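Local coordinates for protein transcription factor GAMBIF1 (Anopheles gambiae, PDB 1BVO) that binds DNA through its Rel-homology specificity domain and, as a Dorsal homologue, probably activates RNA polymerase II transcription in insect immunity, at residues A52-S57 against F147-E152; Y2-E7 against Q44-R49; H66-H71 against T127-A132. All coordinates share one frame; numbering follows the deposited sequence.

Starting at the N terminus, residues 2-7 pair with 44-49 in contact 2, which closes an early loop of 36 residues with almost no regular structure. A short connection leads to 52-57, where contact 1 opens; it closes at 147-152 after 89 residues that include the helix 107-120. Contact 3, between 66-71 and 127-132, lies wholly within that interval, so it is nested in contact 1 and follows contact 2 in series. Contacts 1 and 2 belong to the two facing sheets of the immunoglobulin-like sandwich and touch where Val-149 CG2 meets Val-3 CG2. Contact 3 joins two loops near the helix and the bound DNA.

Contact 1. Residues A52-S57 against F147-E152; sequences AVVVVS and FQVFLE
Val-53 and Val-55 pair with Phe-150 and Gln-148 in an antiparallel ladder at the middle of the five-stranded sheet of the immunoglobulin-like Rel domain. The short strand axes run at 161° to each other and come within 4.6 Å. Two hydrogen-bonded pairs set the register. Val-53 N donates to Phe-150 O and Phe-150 N to Val-53 O, both at 3.0 Å; Val-55 N and Gln-148 N make the equivalent exchange with Gln-148 O and Val-55 O. Between them Val-54 faces Val-149 in a non-hydrogen-bonded pair.

The beta-branched valines suit extended strands, and in Val-55 the two methyls serve different neighbours. CG1 is anti to the backbone N (chi1 175°) and lies 3.8 Å from Gln-148 OE1, while CG2 comes in the ring plane to the edge of Phe-150, 3.7 Å from CE2. The side chain of Gln-148 runs alongside Val-55, pointing the same way, a fitting choice for this partly exposed face: a water lies within hydrogen-bonding distance of Gln-148 OE1, Ser-57 OG and Val-55 O, with more acceptors around it than it can serve at once.

The opposite face, carrying Ala-52, Val-54, Val-56, Phe-147, Val-149 and Leu-151, is buried and hydrocarbon throughout. Val-54 CG2 meets Val-149 CG2, and Leu-151 CD2 reaches over to Ala-52 CB at 3.6 Å, the small alanine letting the leucine branch come close. Val-56 lies side by side with Phe-147, both methyls against the ring, CG2 3.5 Å from ring atom CD1.

On this buried side Ile-43 of strand 42-46 lies against Val-54, Phe-147 and Val-149, and Phe-97 meets the Phe-147 ring. Strands 83-87 and 159-172 flank the pair within its own sheet, the first bonded to 52-57 and the second to 147-152.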
loop_
_atom_site.group_PDB
_atom_site.type_symbol
_atom_site.label_atom_id
_atom_site.label_comp_id
_atom_site.label_asym_id
_atom_site.label_seq_id
_atom_site.Cartn_x
_atom_site.Cartn_y
_atom_site.Cartn_z
ATOM N N ALA C 52 -0.019 31.346 28.027
ATOM C CA ALA C 52 -0.676 31.135 26.748
ATOM C C ALA C 52 -0.106 29.945 26.027
ATOM O O ALA C 52 1.098 29.830 25.825
ATOM C CB ALA C 52 -0.581 32.374 25.872
ATOM N N VAL C 53 -0.999 29.045 25.655
ATOM C CA VAL C 53 -0.594 27.853 24.955
ATOM C C VAL C 53 -0.879 28.022 23.476
ATOM O O VAL C 53 -1.540 28.988 23.059
ATOM C CB VAL C 53 -1.321 26.633 25.527
ATOM C CG1 VAL C 53 -0.935 26.461 26.985
ATOM C CG2 VAL C 53 -2.830 26.817 25.406
ATOM N N VAL C 54 -0.331 27.130 22.668
ATOM C CA VAL C 54 -0.544 27.188 21.243
ATOM C C VAL C 54 -0.774 25.788 20.718
ATOM O O VAL C 54 -0.147 24.823 21.148
ATOM C CB VAL C 54 0.650 27.832 20.516
ATOM C CG1 VAL C 54 1.830 26.870 20.452
ATOM C CG2 VAL C 54 0.247 28.283 19.119
ATOM N N VAL C 55 -1.762 25.686 19.847
ATOM C CA VAL C 55 -2.119 24.437 19.207
ATOM C C VAL C 55 -1.766 24.580 17.747
ATOM O O VAL C 55 -2.204 25.521 17.067
ATOM C CB VAL C 55 -3.624 24.165 19.286
ATOM C CG1 VAL C 55 -3.979 22.907 18.495
ATOM C CG2 VAL C 55 -4.048 24.020 20.730
ATOM N N VAL C 56 -0.967 23.656 17.256
ATOM C CA VAL C 56 -0.565 23.678 15.877
ATOM C C VAL C 56 -1.123 22.416 15.241
ATOM O O VAL C 56 -1.116 21.345 15.854
ATOM C CB VAL C 56 0.965 23.690 15.736
ATOM C CG1 VAL C 56 1.352 23.873 14.276
ATOM C CG2 VAL C 56 1.559 24.780 16.597
ATOM N N SER C 57 -1.714 22.578 14.063
ATOM C CA SER C 57 -2.250 21.446 13.319
ATOM C C SER C 57 -2.231 21.816 11.847
ATOM O O SER C 57 -2.033 22.981 11.494
ATOM C CB SER C 57 -3.666 21.071 13.771
ATOM O OG SER C 57 -4.627 22.044 13.413
ATOM N N PHE C 147 -1.808 27.876 13.679
ATOM C CA PHE C 147 -1.446 28.201 15.045
ATOM C C PHE C 147 -2.626 28.801 15.784
ATOM O O PHE C 147 -2.979 29.953 15.570
ATOM C CB PHE C 147 -0.270 29.179 15.078
ATOM C CG PHE C 147 0.968 28.674 14.372
ATOM C CD1 PHE C 147 1.904 27.908 15.044
ATOM C CD2 PHE C 147 1.190 28.969 13.035
ATOM C CE1 PHE C 147 3.044 27.434 14.391
ATOM C CE2 PHE C 147 2.316 28.506 12.374
ATOM C CZ PHE C 147 3.250 27.735 13.055
ATOM N N GLN C 148 -3.280 28.003 16.614
ATOM C CA GLN C 148 -4.387 28.538 17.393
ATOM C C GLN C 148 -3.827 28.863 18.754
ATOM O O GLN C 148 -3.394 27.954 19.483
ATOM C CB GLN C 148 -5.487 27.531 17.593
ATOM C CG GLN C 148 -6.345 27.287 16.419
ATOM C CD GLN C 148 -7.191 26.116 16.692
ATOM O OE1 GLN C 148 -6.696 24.977 16.727
ATOM N NE2 GLN C 148 -8.454 26.371 17.019
ATOM N N VAL C 149 -3.827 30.141 19.112
ATOM C CA VAL C 149 -3.302 30.543 20.402
ATOM C C VAL C 149 -4.438 30.774 21.390
ATOM O O VAL C 149 -5.506 31.277 21.017
ATOM C CB VAL C 149 -2.393 31.791 20.277
ATOM C CG1 VAL C 149 -2.289 32.525 21.604
ATOM C CG2 VAL C 149 -1.002 31.370 19.826
ATOM N N PHE C 150 -4.223 30.346 22.634
ATOM C CA PHE C 150 -5.208 30.517 23.694
ATOM C C PHE C 150 -4.564 31.178 24.911
ATOM O O PHE C 150 -3.548 30.699 25.442
ATOM C CB PHE C 150 -5.788 29.173 24.146
ATOM C CG PHE C 150 -6.517 28.408 23.080
ATOM C CD1 PHE C 150 -7.837 28.719 22.740
ATOM C CD2 PHE C 150 -5.904 27.333 22.442
ATOM C CE1 PHE C 150 -8.535 27.958 21.794
ATOM C CE2 PHE C 150 -6.590 26.570 21.490
ATOM C CZ PHE C 150 -7.909 26.886 21.168
ATOM N N LEU C 151 -5.137 32.299 25.326
ATOM C CA LEU C 151 -4.677 33.028 26.493
ATOM C C LEU C 151 -5.267 32.418 27.743
ATOM O O LEU C 151 -6.343 31.818 27.686
ATOM C CB LEU C 151 -5.140 34.465 26.389
ATOM C CG LEU C 151 -4.673 35.034 25.064
ATOM C CD1 LEU C 151 -4.794 36.526 25.121
ATOM C CD2 LEU C 151 -3.222 34.628 24.820
ATOM N N GLU C 152 -4.554 32.532 28.864
ATOM C CA GLU C 152 -5.067 32.009 30.132
ATOM C C GLU C 152 -6.325 32.860 30.351
ATOM O O GLU C 152 -6.354 34.027 29.950
ATOM C CB GLU C 152 -4.056 32.217 31.279
ATOM C CG GLU C 152 -4.387 31.420 32.556
ATOM C CD GLU C 152 -3.512 31.754 33.769
ATOM O OE1 GLU C 152 -2.898 32.838 33.819
ATOM O OE2 GLU C 152 -3.453 30.937 34.715
HETATM O O HOH W 1 -4.330 24.614 14.817
#

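Contact 2. Residues Y2-E7 against Q44-R49; sequences YVEITE and QVHGYR
Tyr-2, Val-3 and Glu-4 pair with His-46, Val-45 and Gln-44 as antiparallel strands of the smaller sheet of the Rel domain's immunoglobulin-like sandwich, with 2-7 at its edge. The short axes run at 144° to each other, a marked twist. Glu-4 N donates to Gln-44 O, and His-46 N to Tyr-2 O, each at 2.8 Å; the return bond from Gln-44 N to Glu-4 O is weak.

The tight part of the contact is the cluster of Tyr-2, Glu-4 and His-46, on the face they share with Gln-44. Tyr-2 swings its ring up beside His-46, CG lying between the backbone N and the carbonyl carbon (chi1 70°). The ring planes, 26° apart, are slid so far that they barely overlap, and a CH-pi contact adds to the fit, His-46 CB lying over the Tyr-2 face, 3.9 Å from the ring centroid. Tyr-2 OH sits above one face of the imidazole, toward its rim.

Val-3 and Val-45, a non-hydrogen-bonded pair, instead turn into the sandwich, where branched aliphatic groups fit against Leu-163 of strand 159-172. The loose, exposed side is at Thr-6. Where the chain turns a corner, Thr-6 CG2 touches Gln-44 CB at 3.6 Å; there Thr-6 and Glu-7 both face Ser-42, a classic beta bulge.

A histidine suits this place because its edge can meet an acid. The carboxylate of Glu-4 is nearly coplanar with the imidazole and would probably favour its protonated form: His-46 NE2 donates in its ring plane to the anti lone pair of Glu-4 OE1, at 2.7 Å.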
loop_
_atom_site.group_PDB
_atom_site.type_symbol
_atom_site.label_atom_id
_atom_site.label_comp_id
_atom_site.label_asym_id
_atom_site.label_seq_id
_atom_site.Cartn_x
_atom_site.Cartn_y
_atom_site.Cartn_z
ATOM N N TYR C 2 -2.712 39.267 19.192
ATOM C CA TYR C 2 -2.750 38.503 17.950
ATOM C C TYR C 2 -1.383 37.846 17.813
ATOM O O TYR C 2 -0.426 38.258 18.471
ATOM C CB TYR C 2 -3.032 39.422 16.754
ATOM C CG TYR C 2 -1.899 40.358 16.401
ATOM C CD1 TYR C 2 -1.793 41.616 16.999
ATOM C CD2 TYR C 2 -0.921 39.979 15.476
ATOM C CE1 TYR C 2 -0.738 42.475 16.686
ATOM C CE2 TYR C 2 0.132 40.823 15.157
ATOM C CZ TYR C 2 0.220 42.067 15.766
ATOM O OH TYR C 2 1.289 42.885 15.482
ATOM N N VAL C 3 -1.278 36.861 16.935
ATOM C CA VAL C 3 -0.027 36.153 16.745
ATOM C C VAL C 3 0.637 36.517 15.435
ATOM O O VAL C 3 -0.030 36.670 14.411
ATOM C CB VAL C 3 -0.255 34.634 16.759
ATOM C CG1 VAL C 3 1.050 33.916 17.039
ATOM C CG2 VAL C 3 -1.310 34.276 17.783
ATOM N N GLU C 4 1.952 36.673 15.467
ATOM C CA GLU C 4 2.687 36.988 14.263
ATOM C C GLU C 4 3.551 35.792 13.941
ATOM O O GLU C 4 4.098 35.164 14.846
ATOM C CB GLU C 4 3.575 38.205 14.483
ATOM C CG GLU C 4 4.420 38.578 13.272
ATOM C CD GLU C 4 5.585 39.479 13.611
ATOM O OE1 GLU C 4 5.584 40.097 14.694
ATOM O OE2 GLU C 4 6.519 39.567 12.792
ATOM N N ILE C 5 3.586 35.400 12.674
ATOM C CA ILE C 5 4.431 34.286 12.281
ATOM C C ILE C 5 5.770 34.866 11.890
ATOM O O ILE C 5 6.011 35.165 10.722
ATOM C CB ILE C 5 3.831 33.522 11.133
ATOM C CG1 ILE C 5 2.438 33.067 11.543
ATOM C CG2 ILE C 5 4.758 32.372 10.725
ATOM C CD1 ILE C 5 1.860 32.026 10.658
ATOM N N THR C 6 6.654 34.977 12.870
ATOM C CA THR C 6 7.966 35.572 12.675
ATOM C C THR C 6 8.939 34.843 11.767
ATOM O O THR C 6 9.845 35.463 11.205
ATOM C CB THR C 6 8.608 35.924 14.022
ATOM O OG1 THR C 6 8.762 34.741 14.820
ATOM C CG2 THR C 6 7.715 36.914 14.767
ATOM N N GLU C 7 8.820 33.529 11.672
ATOM C CA GLU C 7 9.671 32.803 10.745
ATOM C C GLU C 7 8.780 31.726 10.214
ATOM O O GLU C 7 8.178 30.955 10.956
ATOM C CB GLU C 7 10.972 32.257 11.353
ATOM C CG GLU C 7 11.633 31.151 10.508
ATOM C CD GLU C 7 12.958 31.524 9.873
ATOM O OE1 GLU C 7 13.943 31.768 10.588
ATOM O OE2 GLU C 7 13.038 31.525 8.635
ATOM N N GLN C 44 4.949 34.808 17.601
ATOM C CA GLN C 44 5.156 35.831 18.597
ATOM C C GLN C 44 3.812 36.450 18.886
ATOM O O GLN C 44 3.156 36.950 17.980
ATOM C CB GLN C 44 6.057 36.894 17.978
ATOM C CG GLN C 44 7.239 37.324 18.805
ATOM C CD GLN C 44 6.847 38.263 19.912
ATOM O OE1 GLN C 44 6.008 39.154 19.730
ATOM N NE2 GLN C 44 7.470 38.091 21.064
ATOM N N VAL C 45 3.366 36.392 20.126
ATOM C CA VAL C 45 2.093 36.998 20.461
ATOM C C VAL C 45 2.316 38.473 20.711
ATOM O O VAL C 45 3.385 38.877 21.154
ATOM C CB VAL C 45 1.461 36.378 21.711
ATOM C CG1 VAL C 45 0.172 37.088 22.066
ATOM C CG2 VAL C 45 1.222 34.906 21.487
ATOM N N HIS C 46 1.334 39.283 20.354
ATOM C CA HIS C 46 1.420 40.715 20.576
ATOM C C HIS C 46 0.215 41.117 21.390
ATOM O O HIS C 46 -0.789 40.412 21.415
ATOM C CB HIS C 46 1.384 41.476 19.256
ATOM C CG HIS C 46 2.578 41.235 18.386
ATOM N ND1 HIS C 46 3.777 41.886 18.575
ATOM C CD2 HIS C 46 2.736 40.451 17.301
ATOM C CE1 HIS C 46 4.624 41.510 17.633
ATOM N NE2 HIS C 46 4.019 40.648 16.846
ATOM N N GLY C 47 0.307 42.277 22.021
ATOM C CA GLY C 47 -0.781 42.790 22.826
ATOM C C GLY C 47 -1.025 42.097 24.153
ATOM O O GLY C 47 -1.930 42.504 24.882
ATOM N N TYR C 48 -0.206 41.112 24.514
ATOM C CA TYR C 48 -0.437 40.408 25.769
ATOM C C TYR C 48 0.790 39.689 26.325
ATOM O O TYR C 48 1.655 39.218 25.578
ATOM C CB TYR C 48 -1.612 39.425 25.591
ATOM C CG TYR C 48 -1.834 38.394 26.689
ATOM C CD1 TYR C 48 -1.097 37.208 26.715
ATOM C CD2 TYR C 48 -2.841 38.555 27.643
ATOM C CE1 TYR C 48 -1.366 36.209 27.644
ATOM C CE2 TYR C 48 -3.116 37.556 28.584
ATOM C CZ TYR C 48 -2.377 36.386 28.573
ATOM O OH TYR C 48 -2.647 35.382 29.471
ATOM N N ARG C 49 0.885 39.702 27.656
ATOM C CA ARG C 49 1.951 39.007 28.358
ATOM C C ARG C 49 1.309 38.223 29.484
ATOM O O ARG C 49 0.597 38.787 30.324
ATOM C CB ARG C 49 2.991 39.965 28.928
ATOM C CG ARG C 49 4.153 39.213 29.600
ATOM C CD ARG C 49 5.287 40.122 29.990
ATOM N NE ARG C 49 5.983 40.649 28.820
ATOM C CZ ARG C 49 6.408 41.904 28.698
ATOM N NH1 ARG C 49 6.212 42.782 29.675
ATOM N NH2 ARG C 49 7.054 42.272 27.595
#

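Contact 3. Residues H66-H71 against T127-A132; sequences HKPHPH and TGFGHA
His-131 presents its ring to 66-71 in two ways: an N-H at the edge meets the carbonyl of Pro-68, and one face receives the aliphatic chain of Lys-67. NE2 donates to Pro-68 O at 2.7 Å with an N-H...O angle of 143°; the oxygen sits 17° out of the imidazole plane, while the donor lies in the carbonyl plane. Proline cannot donate from its own nitrogen, but its carbonyl serves well as an acceptor. In His-131, CB points toward 66-71, and CG stands between the backbone N and the carbonyl carbon (chi1 65°).

Lys-67 and His-131 slide past each other in opposite directions, with Lys-67 CD above the ring, 4.0 Å from its centroid, in a CH-pi contact. The ammonium does not pair with the ring: Lys-67 NZ is 4.7 Å from His-131 ND1, and its charge may disfavour protonation of the imidazole. Thr-127 crosses the same lysine at about a right angle, its methyl CG2 3.3 Å from Lys-67 CG; a small branched residue provides a methyl without bulk here.

Pro-68 in turn meets Phe-129 at about a right angle. Its CB lies 3.6 Å from Phe-129 CE2, and its CG is beside CZ, so the rigid pyrrolidine offers a compact apolar surface to these two ring atoms.

Asp-123 holds the backbone N of Thr-127 and Gly-128, while Arg-117 of helix 107-120 bonds to the carbonyls of His-69 and His-71. Such packing of irregular loops against each other and a helix fits the Rel specificity domain, which binds DNA through loops at one end of its sandwich; the nucleic acid comes within about 6 Å of the nearest atom here.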
loop_
_atom_site.group_PDB
_atom_site.type_symbol
_atom_site.label_atom_id
_atom_site.label_comp_id
_atom_site.label_asym_id
_atom_site.label_seq_id
_atom_site.Cartn_x
_atom_site.Cartn_y
_atom_site.Cartn_z
ATOM N N HIS C 66 -9.695 27.614 5.593
ATOM C CA HIS C 66 -8.935 26.370 5.593
ATOM C C HIS C 66 -9.583 25.309 6.470
ATOM O O HIS C 66 -10.063 25.606 7.556
ATOM C CB HIS C 66 -7.519 26.621 6.082
ATOM C CG HIS C 66 -6.876 27.811 5.450
ATOM N ND1 HIS C 66 -6.046 27.711 4.352
ATOM C CD2 HIS C 66 -7.000 29.126 5.709
ATOM C CE1 HIS C 66 -5.698 28.922 3.958
ATOM N NE2 HIS C 66 -6.263 29.798 4.765
ATOM N N LYS C 67 -9.535 24.068 6.002
ATOM C CA LYS C 67 -10.104 22.919 6.704
ATOM C C LYS C 67 -9.007 22.023 7.238
ATOM O O LYS C 67 -7.903 21.956 6.675
ATOM C CB LYS C 67 -10.883 22.013 5.750
ATOM C CG LYS C 67 -11.797 22.660 4.760
ATOM C CD LYS C 67 -12.145 21.620 3.700
ATOM C CE LYS C 67 -13.257 22.097 2.801
ATOM N NZ LYS C 67 -14.528 22.099 3.561
ATOM N N PRO C 68 -9.343 21.224 8.261
ATOM C CA PRO C 68 -8.431 20.280 8.895
ATOM C C PRO C 68 -7.862 19.425 7.785
ATOM O O PRO C 68 -8.604 18.929 6.923
ATOM C CB PRO C 68 -9.361 19.466 9.776
ATOM C CG PRO C 68 -10.310 20.492 10.249
ATOM C CD PRO C 68 -10.632 21.254 8.979
ATOM N N HIS C 69 -6.543 19.385 7.726
ATOM C CA HIS C 69 -5.877 18.596 6.731
ATOM C C HIS C 69 -5.571 17.328 7.474
ATOM O O HIS C 69 -5.048 17.368 8.584
ATOM C CB HIS C 69 -4.594 19.267 6.269
ATOM C CG HIS C 69 -3.974 18.594 5.086
ATOM N ND1 HIS C 69 -3.707 17.243 5.077
ATOM C CD2 HIS C 69 -3.647 19.063 3.868
ATOM C CE1 HIS C 69 -3.238 16.909 3.883
ATOM N NE2 HIS C 69 -3.195 17.991 3.132
ATOM N N PRO C 70 -5.824 16.173 6.843
ATOM C CA PRO C 70 -5.589 14.844 7.437
ATOM C C PRO C 70 -4.217 14.624 8.061
ATOM O O PRO C 70 -4.104 14.022 9.129
ATOM C CB PRO C 70 -5.827 13.890 6.260
ATOM C CG PRO C 70 -5.561 14.755 5.056
ATOM C CD PRO C 70 -6.264 16.036 5.445
ATOM N N HIS C 71 -3.182 15.120 7.391
ATOM C CA HIS C 71 -1.825 14.942 7.882
ATOM C C HIS C 71 -1.598 15.268 9.364
ATOM O O HIS C 71 -2.184 16.213 9.905
ATOM C CB HIS C 71 -0.853 15.649 6.952
ATOM C CG HIS C 71 -0.780 15.025 5.594
ATOM N ND1 HIS C 71 -0.061 15.563 4.564
ATOM C CD2 HIS C 71 -1.313 13.869 5.131
ATOM C CE1 HIS C 71 -0.130 14.756 3.504
ATOM N NE2 HIS C 71 -0.883 13.724 3.832
ATOM N N THR C 127 -15.143 24.597 10.016
ATOM C CA THR C 127 -15.305 24.078 8.681
ATOM C C THR C 127 -16.046 22.738 8.683
ATOM O O THR C 127 -16.597 22.311 7.654
ATOM C CB THR C 127 -13.876 23.928 8.128
ATOM O OG1 THR C 127 -13.572 25.019 7.254
ATOM C CG2 THR C 127 -13.676 22.607 7.434
ATOM N N GLY C 128 -16.087 22.087 9.840
ATOM C CA GLY C 128 -16.732 20.798 9.939
ATOM C C GLY C 128 -15.945 19.795 9.118
ATOM O O GLY C 128 -14.961 20.135 8.465
ATOM N N PHE C 129 -16.393 18.549 9.100
ATOM C CA PHE C 129 -15.659 17.548 8.351
ATOM C C PHE C 129 -16.339 17.041 7.101
ATOM O O PHE C 129 -16.233 15.863 6.747
ATOM C CB PHE C 129 -15.189 16.439 9.286
ATOM C CG PHE C 129 -14.231 16.940 10.308
ATOM C CD1 PHE C 129 -14.677 17.775 11.327
ATOM C CD2 PHE C 129 -12.872 16.701 10.180
ATOM C CE1 PHE C 129 -13.784 18.378 12.190
ATOM C CE2 PHE C 129 -11.971 17.299 11.041
ATOM C CZ PHE C 129 -12.427 18.139 12.048
ATOM N N GLY C 130 -16.922 17.987 6.367
ATOM C CA GLY C 130 -17.616 17.657 5.137
ATOM C C GLY C 130 -16.661 16.992 4.170
ATOM O O GLY C 130 -16.968 15.956 3.570
ATOM N N HIS C 131 -15.451 17.535 4.118
ATOM C CA HIS C 131 -14.417 17.041 3.236
ATOM C C HIS C 131 -13.985 15.580 3.470
ATOM O O HIS C 131 -13.314 14.998 2.628
ATOM C CB HIS C 131 -13.236 18.013 3.262
ATOM C CG HIS C 131 -12.541 18.115 4.585
ATOM N ND1 HIS C 131 -13.223 18.125 5.792
ATOM C CD2 HIS C 131 -11.227 18.125 4.891
ATOM C CE1 HIS C 131 -12.346 18.124 6.779
ATOM N NE2 HIS C 131 -11.129 18.123 6.264
ATOM N N ALA C 132 -14.409 14.980 4.584
ATOM C CA ALA C 132 -14.058 13.584 4.868
ATOM C C ALA C 132 -14.760 12.611 3.910
ATOM O O ALA C 132 -14.221 11.560 3.608
ATOM C CB ALA C 132 -14.369 13.235 6.325
#